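PDB 7COK: 5-ketofructose reductase from Gluconobacter sp., which reduces 5-ketofructose, probably with a nicotinamide cofactor, and belongs to a novel class of the shikimate dehydrogenase family. Local coordinates for residues G214-E219 against L241-L246; A223-N228 against L249-N254. All blocks are in the same frame, centred on the assembly; numbering follows the deposited sequence.

In the fold
After strand 193-196 the chain enters the loop holding residues 214-219, then strand 221-224, whose end opens segment 223-228. Helix 233-240 leads on to segment 241-246, which closes contact 1 at the surface; helix 248-264 then supplies residues 249-254 and closes contact 2 in the interior. The two closures therefore cross rather than nest. Their centres lie about 18 Å apart, yet both reach the parallel sheet of the Rossmann-type domain, where strand 245-246 pairs along strand 221-224. Contact 1 joins the loop and turn that lead into these strands, and contact 2 joins the end of 221-224 to the helix that follows 245-246.

Contact 1. Residues G214-E219 against L241-L246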
# COMPACT_ATOMS: atom_id res chain seq x y z
N GLY A 214 4.97 48.53 2.14
CA GLY A 214 4.16 49.72 2.47
C GLY A 214 2.95 49.97 1.57
O GLY A 214 2.15 50.87 1.84
N SER A 215 2.81 49.18 0.51
CA SER A 215 1.66 49.30 -0.39
C SER A 215 0.47 48.50 0.14
O SER A 215 -0.65 48.64 -0.36
CB SER A 215 2.02 48.94 -1.85
OG SER A 215 2.26 47.56 -2.02
N LEU A 216 0.73 47.68 1.16
CA LEU A 216 -0.32 46.92 1.84
C LEU A 216 -1.09 47.82 2.78
O LEU A 216 -0.50 48.66 3.45
CB LEU A 216 0.28 45.79 2.67
CG LEU A 216 0.79 44.50 2.02
CD1 LEU A 216 1.59 43.71 3.04
CD2 LEU A 216 -0.38 43.65 1.58
N THR A 217 -2.41 47.64 2.81
CA THR A 217 -3.22 48.17 3.91
C THR A 217 -3.29 47.09 5.00
O THR A 217 -3.03 45.90 4.73
CB THR A 217 -4.64 48.61 3.47
OG1 THR A 217 -5.48 47.46 3.24
CG2 THR A 217 -4.62 49.50 2.22
N LYS A 218 -3.65 47.50 6.21
CA LYS A 218 -3.85 46.56 7.31
C LYS A 218 -5.01 45.60 7.07
O LYS A 218 -5.10 44.55 7.74
CB LYS A 218 -4.09 47.31 8.63
CG LYS A 218 -2.87 47.98 9.22
CD LYS A 218 -3.28 48.81 10.43
CE LYS A 218 -2.20 48.82 11.48
NZ LYS A 218 -2.71 49.35 12.77
N GLU A 219 -5.89 45.96 6.14
CA GLU A 219 -7.05 45.17 5.73
C GLU A 219 -6.72 44.07 4.73
O GLU A 219 -7.53 43.14 4.51
CB GLU A 219 -8.09 46.07 5.09
CG GLU A 219 -8.94 46.88 6.05
CD GLU A 219 -10.15 47.47 5.36
OE1 GLU A 219 -11.07 46.70 5.00
OE2 GLU A 219 -10.18 48.70 5.16
N LEU A 241 2.88 44.55 10.18
CA LEU A 241 2.14 45.70 9.67
C LEU A 241 0.68 45.71 10.11
O LEU A 241 -0.01 46.69 9.90
CB LEU A 241 2.25 45.79 8.14
CG LEU A 241 3.63 46.14 7.56
CD1 LEU A 241 3.61 46.16 6.04
CD2 LEU A 241 4.20 47.45 8.11
N GLY A 242 0.23 44.63 10.72
CA GLY A 242 -1.15 44.51 11.17
C GLY A 242 -2.06 43.68 10.30
O GLY A 242 -3.26 43.61 10.57
N CYS A 243 -1.49 43.01 9.29
CA CYS A 243 -2.25 42.18 8.35
C CYS A 243 -2.63 40.81 8.87
O CYS A 243 -1.87 40.18 9.63
CB CYS A 243 -1.45 42.01 7.05
SG CYS A 243 -1.19 43.56 6.17
N THR A 244 -3.80 40.34 8.45
CA THR A 244 -4.21 38.96 8.67
C THR A 244 -3.41 38.11 7.69
O THR A 244 -3.37 38.42 6.50
CB THR A 244 -5.71 38.79 8.41
OG1 THR A 244 -6.44 39.53 9.39
CG2 THR A 244 -6.14 37.32 8.50
N THR A 245 -2.75 37.07 8.21
CA THR A 245 -1.90 36.18 7.39
C THR A 245 -2.36 34.72 7.34
O THR A 245 -2.93 34.19 8.30
CB THR A 245 -0.43 36.19 7.85
OG1 THR A 245 -0.35 35.73 9.22
CG2 THR A 245 0.18 37.61 7.76
N LEU A 246 -2.07 34.07 6.21
CA LEU A 246 -2.37 32.66 6.01
C LEU A 246 -1.15 31.92 5.54
O LEU A 246 -0.59 32.21 4.49
CB LEU A 246 -3.51 32.48 5.01
CG LEU A 246 -4.79 33.24 5.40
CD1 LEU A 246 -5.73 33.37 4.22
CD2 LEU A 246 -5.46 32.56 6.57
O HOH W 1 -5.66 41.96 7.09
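Cys243 and Lys218 fit closely against the opposing backbone, and around them the contact changes from compact to watery within a few residues. On the compact side the thiol of Cys243 lies beside the carbonyl of Thr217, with SG 3.3 Å from Thr217 O. The first torsion of Cys243, which sets SG anti to its own carbonyl carbon (chi1 -64°), puts the sulfur there, while the same buried side chain also touches Val222 and Ala238. Leu216 packs more slackly: its CD1 stands 4.2 Å from Cys243 SG and 4.4 Å from Leu241 CD1.

The chain of Lys218 runs alongside the carbonyl of Leu241. Its CG is 3.2 Å from Leu241 O, and a bend at chi3 (147°) returns CE to 3.4 Å from the same oxygen, which keeps CE against the turn. That turn is a Schellman motif ending helix 233-240, with Gly242 leaving the helix at positive phi (102°). A side chain on Gly242 would run into both Lys218 CE and the preceding carbonyl oxygen.

The solvent side is looser: Lys218 O and Thr244 N, 4.5 Å apart, are linked through one water, which donates to Lys218 O at 2.7 Å and accepts from Thr244 N. Thr244 also bonds through its backbone to Val222, where 221-224 and 245-246 run as parallel neighbours in the Rossmann-type sheet. The hydroxyl of Thr217, on the exposed face of the loop, bonds to that of Thr220 and receives a weak bond from Glu219 N.

Contact 2. Residues A223-N228 against L249-N254; sequences ADVIPN and LGMLVN
With CG anti to its carbonyl carbon (chi1 -64°) and the chain extended beyond it, Met251 reaches from its helix to the end of strand 221-224, while Leu249 holds CG anti to the backbone N (chi1 -174°) beside Pro227. The methyl CE of Met251 comes 3.2 Å from Asp224 O and 3.8 Å from Ala223 CB; its SD passes 4.1 Å from Val225 CA. Phe112 of helix 110-117 touches both Ala223 and Met251. In this Rossmann-type domain, helix 248-264 thus packs where the parallel strand gives way to a loop. The loop begins with an Asx turn: Ile226 N donates to Asp224 OD1 at 3.1 Å, approaching from above the carboxylate plane, and Asn196 ND2 bonds to the same oxygen. An alanine in place of Met251 would probably leave a gap where SD and CE now lie against Ala223 CB, Asp224 O and the backbone of Val225. Further along, the ring of Pro227 crosses Leu252 obliquely, its CB 3.7 Å from Leu252 CD1, and Leu249 CB lies 3.7 Å from Pro227 O, with Phe281 and Glu278 of helix 270-281 also against Leu249.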
# COMPACT_ATOMS: atom_id res chain seq x y z
N ALA A 223 -1.19 35.91 2.08
CA ALA A 223 -1.04 34.45 2.12
C ALA A 223 0.26 34.04 1.45
O ALA A 223 0.76 34.72 0.54
CB ALA A 223 -2.22 33.80 1.43
N ASP A 224 0.79 32.90 1.86
CA ASP A 224 2.01 32.36 1.30
C ASP A 224 1.87 30.86 1.13
O ASP A 224 1.52 30.15 2.07
CB ASP A 224 3.18 32.67 2.24
CG ASP A 224 4.53 32.54 1.58
OD1 ASP A 224 4.69 31.86 0.53
OD2 ASP A 224 5.47 33.15 2.09
N VAL A 225 2.14 30.37 -0.07
CA VAL A 225 2.08 28.91 -0.35
C VAL A 225 3.23 28.10 0.27
O VAL A 225 3.12 26.88 0.44
CB VAL A 225 1.99 28.58 -1.87
CG1 VAL A 225 0.84 29.35 -2.51
CG2 VAL A 225 3.31 28.85 -2.59
N ILE A 226 4.34 28.78 0.59
CA ILE A 226 5.49 28.09 1.20
C ILE A 226 5.11 27.44 2.54
O ILE A 226 4.60 28.10 3.42
CB ILE A 226 6.66 29.09 1.35
CG1 ILE A 226 7.23 29.46 -0.04
CG2 ILE A 226 7.73 28.54 2.29
CD1 ILE A 226 8.11 30.70 -0.04
N PRO A 227 5.32 26.12 2.68
CA PRO A 227 4.94 25.46 3.95
C PRO A 227 6.06 25.36 4.99
O PRO A 227 5.80 25.03 6.15
CB PRO A 227 4.53 24.06 3.50
CG PRO A 227 5.31 23.81 2.24
CD PRO A 227 5.66 25.14 1.62
N ASN A 228 7.28 25.66 4.57
CA ASN A 228 8.47 25.49 5.39
C ASN A 228 9.51 26.57 5.06
O ASN A 228 10.08 26.55 3.97
CB ASN A 228 9.03 24.07 5.20
CG ASN A 228 10.18 23.76 6.15
OD1 ASN A 228 10.28 24.36 7.22
ND2 ASN A 228 11.02 22.79 5.78
N LEU A 249 1.64 25.95 5.35
CA LEU A 249 1.52 24.64 6.02
C LEU A 249 0.04 24.35 6.24
O LEU A 249 -0.43 23.26 5.91
CB LEU A 249 2.36 24.63 7.31
CG LEU A 249 2.52 23.34 8.12
CD1 LEU A 249 3.74 23.47 9.02
CD2 LEU A 249 1.32 23.04 8.98
N GLY A 250 -0.71 25.35 6.73
CA GLY A 250 -2.16 25.21 6.84
C GLY A 250 -2.81 24.84 5.51
O GLY A 250 -3.80 24.11 5.44
N MET A 251 -2.27 25.39 4.42
CA MET A 251 -2.85 25.13 3.09
C MET A 251 -2.61 23.68 2.67
O MET A 251 -3.51 23.02 2.13
CB MET A 251 -2.25 26.08 2.06
CG MET A 251 -2.57 27.53 2.27
SD MET A 251 -1.84 28.48 0.92
CE MET A 251 -1.69 30.09 1.70
N LEU A 252 -1.41 23.18 2.92
CA LEU A 252 -1.12 21.77 2.69
C LEU A 252 -2.03 20.86 3.52
O LEU A 252 -2.55 19.87 3.00
CB LEU A 252 0.34 21.49 3.03
CG LEU A 252 1.42 21.50 1.96
CD1 LEU A 252 2.68 20.95 2.61
CD2 LEU A 252 1.04 20.68 0.73
N VAL A 253 -2.24 21.20 4.79
CA VAL A 253 -3.16 20.44 5.62
C VAL A 253 -4.55 20.44 5.01
O VAL A 253 -5.17 19.37 4.87
CB VAL A 253 -3.13 20.96 7.07
CG1 VAL A 253 -4.24 20.33 7.90
CG2 VAL A 253 -1.78 20.66 7.69
N ASN A 254 -5.03 21.61 4.62
CA ASN A 254 -6.35 21.70 3.98
C ASN A 254 -6.48 20.88 2.73
O ASN A 254 -7.53 20.30 2.47
CB ASN A 254 -6.75 23.16 3.72
CG ASN A 254 -7.12 23.89 4.98
OD1 ASN A 254 -7.64 23.29 5.93
ND2 ASN A 254 -6.89 25.20 5.01